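Local coordinates for protein Dot/Icm T4SS effector (PDB 6VVE) that acts as a Legionella effector kinase that is activated by host inositol hexakisphosphate and binds ADP together with manganese, at residues F104-N109 and W133-E138; P146-I151 and N193-E198. One frame throughout, in Å; residues are numbered along the deposited sequence.

Contact 1: F104-N109 and W133-E138; sequences FYEEIN and WNIKNE. With IHP (inositol hexakisphosphate), chain B.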
# COMPACT_ATOMS: atom_id res chain seq x y z
N PHE A 104 -11.99 -16.63 -5.37
CA PHE A 104 -11.92 -15.18 -5.26
C PHE A 104 -10.77 -14.75 -4.37
O PHE A 104 -10.04 -13.81 -4.69
CB PHE A 104 -13.25 -14.64 -4.72
CG PHE A 104 -13.25 -13.17 -4.44
CD1 PHE A 104 -13.49 -12.26 -5.46
CD2 PHE A 104 -13.02 -12.69 -3.17
CE1 PHE A 104 -13.49 -10.90 -5.20
CE2 PHE A 104 -13.02 -11.34 -2.91
CZ PHE A 104 -13.26 -10.44 -3.92
N TYR A 105 -10.59 -15.44 -3.24
CA TYR A 105 -9.49 -15.10 -2.33
C TYR A 105 -8.15 -15.58 -2.87
O TYR A 105 -7.13 -14.91 -2.70
CB TYR A 105 -9.76 -15.69 -0.95
CG TYR A 105 -10.99 -15.13 -0.28
CD1 TYR A 105 -10.98 -13.86 0.28
CD2 TYR A 105 -12.16 -15.87 -0.20
CE1 TYR A 105 -12.10 -13.34 0.90
CE2 TYR A 105 -13.29 -15.36 0.41
CZ TYR A 105 -13.26 -14.09 0.96
OH TYR A 105 -14.38 -13.57 1.57
N GLU A 106 -8.13 -16.76 -3.52
CA GLU A 106 -6.90 -17.25 -4.11
C GLU A 106 -6.34 -16.25 -5.12
O GLU A 106 -5.12 -16.03 -5.18
CB GLU A 106 -7.14 -18.60 -4.79
CG GLU A 106 -7.44 -19.72 -3.81
CD GLU A 106 -7.72 -21.04 -4.50
OE1 GLU A 106 -8.01 -21.03 -5.72
OE2 GLU A 106 -7.64 -22.08 -3.83
N GLU A 107 -7.21 -15.63 -5.92
CA GLU A 107 -6.75 -14.66 -6.91
C GLU A 107 -6.19 -13.41 -6.23
O GLU A 107 -5.15 -12.89 -6.64
CB GLU A 107 -7.90 -14.29 -7.85
CG GLU A 107 -7.48 -13.46 -9.05
CD GLU A 107 -6.56 -14.21 -9.99
OE1 GLU A 107 -6.50 -15.45 -9.90
OE2 GLU A 107 -5.88 -13.56 -10.82
N ILE A 108 -6.88 -12.92 -5.20
CA ILE A 108 -6.35 -11.79 -4.45
C ILE A 108 -4.98 -12.13 -3.87
O ILE A 108 -4.05 -11.33 -3.94
CB ILE A 108 -7.34 -11.37 -3.34
CG1 ILE A 108 -8.57 -10.71 -3.97
CG2 ILE A 108 -6.67 -10.42 -2.36
CD1 ILE A 108 -9.72 -10.53 -3.01
N ASN A 109 -4.85 -13.32 -3.28
CA ASN A 109 -3.58 -13.73 -2.69
C ASN A 109 -2.46 -13.72 -3.71
O ASN A 109 -1.36 -13.24 -3.43
CB ASN A 109 -3.71 -15.12 -2.06
CG ASN A 109 -4.43 -15.11 -0.71
OD1 ASN A 109 -4.68 -14.05 -0.14
ND2 ASN A 109 -4.75 -16.28 -0.21
N TRP A 133 -5.14 -14.41 2.58
CA TRP A 133 -6.41 -14.95 3.01
C TRP A 133 -6.25 -16.45 3.22
O TRP A 133 -5.88 -17.18 2.30
CB TRP A 133 -7.49 -14.67 1.97
CG TRP A 133 -7.92 -13.25 1.90
CD1 TRP A 133 -7.50 -12.30 1.01
CD2 TRP A 133 -8.86 -12.59 2.76
NE1 TRP A 133 -8.12 -11.10 1.27
CE2 TRP A 133 -8.96 -11.26 2.33
CE3 TRP A 133 -9.62 -13.01 3.85
CZ2 TRP A 133 -9.79 -10.33 2.96
CZ3 TRP A 133 -10.46 -12.09 4.47
CH2 TRP A 133 -10.53 -10.77 4.02
N ASN A 134 -6.53 -16.91 4.44
CA ASN A 134 -6.52 -18.33 4.75
C ASN A 134 -7.85 -18.94 4.31
O ASN A 134 -8.92 -18.47 4.72
CB ASN A 134 -6.29 -18.55 6.24
CG ASN A 134 -5.98 -20.00 6.57
OD1 ASN A 134 -6.83 -20.88 6.44
ND2 ASN A 134 -4.75 -20.25 7.01
N ILE A 135 -7.78 -19.99 3.49
CA ILE A 135 -8.97 -20.52 2.84
C ILE A 135 -9.09 -22.02 3.02
O ILE A 135 -9.81 -22.69 2.27
CB ILE A 135 -8.96 -20.15 1.34
CG1 ILE A 135 -7.74 -20.82 0.67
CG2 ILE A 135 -8.92 -18.66 1.16
CD1 ILE A 135 -7.55 -20.42 -0.77
N LYS A 136 -8.39 -22.58 4.01
CA LYS A 136 -8.47 -24.02 4.22
C LYS A 136 -9.88 -24.43 4.63
O LYS A 136 -10.29 -25.58 4.40
CB LYS A 136 -7.44 -24.48 5.25
CG LYS A 136 -7.63 -23.96 6.66
CD LYS A 136 -6.35 -24.15 7.47
CE LYS A 136 -6.52 -23.71 8.91
NZ LYS A 136 -5.26 -23.89 9.70
N ASN A 137 -10.64 -23.52 5.24
CA ASN A 137 -12.08 -23.67 5.43
C ASN A 137 -12.76 -22.57 4.63
O ASN A 137 -12.64 -21.38 4.98
CB ASN A 137 -12.47 -23.59 6.91
CG ASN A 137 -13.95 -23.83 7.15
OD1 ASN A 137 -14.79 -23.56 6.28
ND2 ASN A 137 -14.30 -24.33 8.33
N GLU A 138 -13.45 -22.94 3.55
CA GLU A 138 -14.08 -21.96 2.68
C GLU A 138 -15.16 -21.15 3.40
O GLU A 138 -15.50 -20.05 2.94
CB GLU A 138 -14.66 -22.66 1.44
CG GLU A 138 -15.67 -21.84 0.64
CD GLU A 138 -15.13 -20.51 0.16
OE1 GLU A 138 -13.91 -20.27 0.29
OE2 GLU A 138 -15.93 -19.69 -0.35
C1 IHP B . -0.84 -20.94 13.55
C2 IHP B . -1.27 -22.22 14.29
C3 IHP B . -2.30 -23.01 13.48
C4 IHP B . -1.77 -23.34 12.08
C5 IHP B . -1.46 -22.04 11.32
C6 IHP B . -0.47 -21.16 12.08
O11 IHP B . 0.30 -20.40 14.20
P1 IHP B . 0.13 -19.03 15.07
O21 IHP B . 1.28 -18.10 14.76
O31 IHP B . -1.19 -18.37 14.75
O41 IHP B . 0.15 -19.39 16.56
O12 IHP B . -1.82 -21.84 15.52
P2 IHP B . -1.26 -22.55 16.90
O22 IHP B . -0.04 -23.38 16.59
O32 IHP B . -0.88 -21.47 17.88
O42 IHP B . -2.34 -23.42 17.48
O13 IHP B . -3.44 -22.21 13.34
P3 IHP B . -4.94 -22.85 13.57
O23 IHP B . -4.82 -24.21 14.23
O33 IHP B . -5.72 -21.91 14.48
O43 IHP B . -5.66 -22.98 12.25
O14 IHP B . -2.72 -24.08 11.38
P4 IHP B . -2.20 -25.46 10.64
O24 IHP B . -1.68 -26.43 11.66
O34 IHP B . -1.07 -25.11 9.68
O44 IHP B . -3.35 -26.09 9.88
O15 IHP B . -0.91 -22.36 10.08
P5 IHP B . -1.78 -22.05 8.72
O25 IHP B . -1.47 -23.10 7.68
O35 IHP B . -3.25 -22.07 9.03
O45 IHP B . -1.39 -20.68 8.20
O16 IHP B . -0.41 -19.90 11.46
P6 IHP B . 0.95 -19.45 10.65
O26 IHP B . 1.39 -18.07 11.11
O36 IHP B . 2.06 -20.44 10.92
O46 IHP B . 0.65 -19.43 9.17

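Contact 2: P146-I151 and N193-E198; sequences PKINAI and NLIATE. With ADP (adenosine-5'-diphosphate), chain C.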
# COMPACT_ATOMS: atom_id res chain seq x y z
N PRO A 146 0.97 -9.09 9.50
CA PRO A 146 1.77 -8.62 10.64
C PRO A 146 0.98 -7.65 11.50
O PRO A 146 0.32 -6.73 10.99
CB PRO A 146 2.99 -7.95 9.99
CG PRO A 146 3.07 -8.56 8.60
CD PRO A 146 1.64 -8.85 8.20
N LYS A 147 1.04 -7.86 12.81
CA LYS A 147 0.43 -6.92 13.75
C LYS A 147 1.39 -5.77 14.01
O LYS A 147 2.55 -5.99 14.39
CB LYS A 147 0.06 -7.61 15.06
CG LYS A 147 -0.18 -6.65 16.21
CD LYS A 147 -0.83 -7.33 17.40
CE LYS A 147 -1.07 -6.34 18.55
NZ LYS A 147 0.21 -5.85 19.16
N ILE A 148 0.91 -4.54 13.81
CA ILE A 148 1.71 -3.35 14.07
C ILE A 148 1.16 -2.66 15.31
O ILE A 148 0.03 -2.91 15.76
CB ILE A 148 1.72 -2.39 12.87
CG1 ILE A 148 0.29 -1.93 12.53
CG2 ILE A 148 2.35 -3.08 11.66
CD1 ILE A 148 0.21 -1.06 11.30
N ASN A 149 1.98 -1.77 15.88
CA ASN A 149 1.67 -1.10 17.15
C ASN A 149 1.70 0.41 16.92
O ASN A 149 2.76 0.99 16.68
CB ASN A 149 2.67 -1.50 18.23
CG ASN A 149 2.61 -2.98 18.55
OD1 ASN A 149 1.68 -3.45 19.22
ND2 ASN A 149 3.60 -3.74 18.09
N ALA A 150 0.53 1.04 17.02
CA ALA A 150 0.43 2.47 16.77
C ALA A 150 0.98 3.27 17.95
O ALA A 150 0.89 2.86 19.11
CB ALA A 150 -1.03 2.87 16.53
N ILE A 151 1.57 4.42 17.63
CA ILE A 151 2.07 5.33 18.65
C ILE A 151 1.62 6.74 18.29
O ILE A 151 1.12 6.96 17.18
CB ILE A 151 3.60 5.25 18.79
CG1 ILE A 151 4.28 5.56 17.46
CG2 ILE A 151 4.01 3.86 19.28
CD1 ILE A 151 5.55 6.37 17.62
N ASN A 193 -6.28 4.81 8.12
CA ASN A 193 -5.48 3.78 7.48
C ASN A 193 -4.00 4.14 7.42
O ASN A 193 -3.23 3.43 6.76
CB ASN A 193 -6.02 3.51 6.07
CG ASN A 193 -7.38 2.83 6.09
OD1 ASN A 193 -7.74 2.16 7.07
ND2 ASN A 193 -8.14 2.99 5.03
N LEU A 194 -3.59 5.21 8.09
CA LEU A 194 -2.19 5.52 8.32
C LEU A 194 -1.87 5.25 9.79
O LEU A 194 -2.55 5.77 10.68
CB LEU A 194 -1.87 6.97 7.98
CG LEU A 194 -2.01 7.41 6.53
CD1 LEU A 194 -1.73 8.91 6.41
CD2 LEU A 194 -1.08 6.62 5.63
N ILE A 195 -0.85 4.43 10.03
CA ILE A 195 -0.44 4.07 11.38
C ILE A 195 1.03 4.44 11.55
O ILE A 195 1.87 4.07 10.73
CB ILE A 195 -0.64 2.57 11.66
CG1 ILE A 195 -2.04 2.12 11.24
CG2 ILE A 195 -0.42 2.27 13.14
CD1 ILE A 195 -3.17 2.79 11.98
N ALA A 196 1.33 5.17 12.62
CA ALA A 196 2.70 5.56 12.95
C ALA A 196 3.27 4.58 13.96
O ALA A 196 2.67 4.34 15.01
CB ALA A 196 2.75 6.98 13.50
N THR A 197 4.43 4.01 13.64
CA THR A 197 5.18 3.16 14.55
C THR A 197 6.43 3.91 15.01
O THR A 197 6.60 5.11 14.74
CB THR A 197 5.53 1.83 13.89
OG1 THR A 197 6.41 2.06 12.79
CG2 THR A 197 4.26 1.14 13.39
N GLU A 198 7.33 3.20 15.69
CA GLU A 198 8.54 3.84 16.21
C GLU A 198 9.36 4.45 15.08
O GLU A 198 9.76 5.62 15.15
CB GLU A 198 9.37 2.82 16.98
CG GLU A 198 8.67 2.22 18.19
CD GLU A 198 8.45 3.23 19.30
OE1 GLU A 198 8.96 4.37 19.20
OE2 GLU A 198 7.77 2.88 20.29
PB ADP C . -11.02 0.05 7.95
O1B ADP C . -10.51 1.37 7.40
O2B ADP C . -11.58 0.15 9.34
O3B ADP C . -11.88 -0.74 6.98
PA ADP C . -9.62 -2.24 8.88
O1A ADP C . -8.58 -3.07 8.18
O2A ADP C . -11.03 -2.78 9.02
O3A ADP C . -9.67 -0.84 8.10
O5' ADP C . -9.05 -1.92 10.34
C5' ADP C . -9.88 -1.48 11.40
C4' ADP C . -9.05 -1.23 12.63
O4' ADP C . -8.38 -2.43 13.07
C3' ADP C . -7.94 -0.17 12.42
O3' ADP C . -8.37 1.14 12.68
C2' ADP C . -6.84 -0.63 13.39
O2' ADP C . -7.00 0.01 14.64
C1' ADP C . -7.06 -2.15 13.54
N9 ADP C . -6.04 -2.83 12.71
C8 ADP C . -6.20 -3.17 11.41
N7 ADP C . -5.08 -3.77 10.94
C5 ADP C . -4.19 -3.81 11.94
C6 ADP C . -2.81 -4.31 12.12
N6 ADP C . -2.17 -4.89 11.09
N1 ADP C . -2.23 -4.16 13.34
C2 ADP C . -2.87 -3.58 14.37
N3 ADP C . -4.13 -3.10 14.27
C4 ADP C . -4.83 -3.19 13.11
O HOH W 1 5.51 0.78 17.28
O HOH W 2 -0.62 6.39 14.65

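Contact 1: F104-N109 and W133-E138
Tyr105 leans over one face of the Trp133 indole, joining helix 102-121 to an outer strand, 132-134, of the five-stranded antiparallel sheet in what has the layout of a kinase N-lobe, the helix standing where αC does in protein kinases. The approach is oblique, with the phenol ring at 48° to the five-membered ring and centroids 4.8 Å apart. Tyr105 leads with one corner: CD1 lies 3.5 Å from Trp133 CD2, displaced from the middle of the indole toward its rim. One face of the phenol takes Phe104, whose CD2 sits over the ring centre. At the edge of the indole, Ile108 CG2 comes to Trp133 CD1, while Trp133 NE1 donates to the carbonyl of Asp207.

Asn109 supplies the polar half. Its side-chain amide grips both backbone groups of Trp133: Trp133 N donates to Asn109 OD1 at 2.8 Å in an almost straight bond (175°), and Asn109 ND2 returns one to Trp133 O at 2.9 Å, in the carbonyl plane on a lone pair. ND2 also donates to Tyr18 O, which leaves little freedom to flip the amide.

Beyond the strand the chain turns to the inositol hexakisphosphate pocket. Lys136, extended past CG, places NZ among three phosphates, 2.7 Å from O43, 2.8 Å from O35 and 2.9 Å from O44 of the ligand.

Contact 2: P146-I151 and N193-E198
Ile148 stands beside the N1 edge of the ADP adenine, its CG1 lying off the plane and just beyond the rim, 3.5 Å from ADP N1, while its CD1 meets Ile195 CB at 3.7 Å. CG1 is held between the backbone N and the carbonyl carbon (chi1 60°), which puts it beside N1, off the ring plane. At the adenine edge the backbone takes over. ADP N6 donates to Pro146 O at 3.1 Å, and Ile148 N donates to ADP N1 at 3.2 Å, close to the plane of the ring; this is the pairing made by the hinge of protein kinases, and 146-151 begins on the last residue of strand 142-146, where a hinge would lie.

The next residues run across 193-198, their directions 77° apart. Ala150 CB presses on Ile195 CG2 at 3.5 Å, tighter than usual for two carbons. Ile151 N then donates to Ala196 O at 2.8 Å. On the return side a water bridges Ile151 O and Ala196 N, in place of a second direct backbone bond. Farther out, Ile151 CD1 rests 3.3 Å from Thr197 O.

Within the hinge-like segment, Lys147 NZ donates to Asn149 OD1, tilted 25° from the carbonyl plane. Strand 194-196 pairs with strand 201-203, from which Lys202 also touches Ile148. Helix 159-174 closes the outer end, where Lys161 NZ donates to the carbonyls of Thr197 and Glu198 and packs against Ile151.

The two contacts come in series along the chain, their centres 25 Å apart and their nearest atoms about 10 Å apart, without touching. Contact 1 is buried although it lies farther from the middle of the chain; contact 2 is only partly buried, with Asn149, Ala150 and Glu198 exposed. They share no element outright, but strand 142-146 pairs with strand 132-134 and ends on Pro146, the first residue of 146-151. Their chemistry follows their place: aromatic rings and a side-chain amide fasten helix to sheet in contact 1, whereas aliphatic branches, one backbone bond and water join two chain runs in contact 2. Each borders a different ligand, inositol hexakisphosphate or ADP.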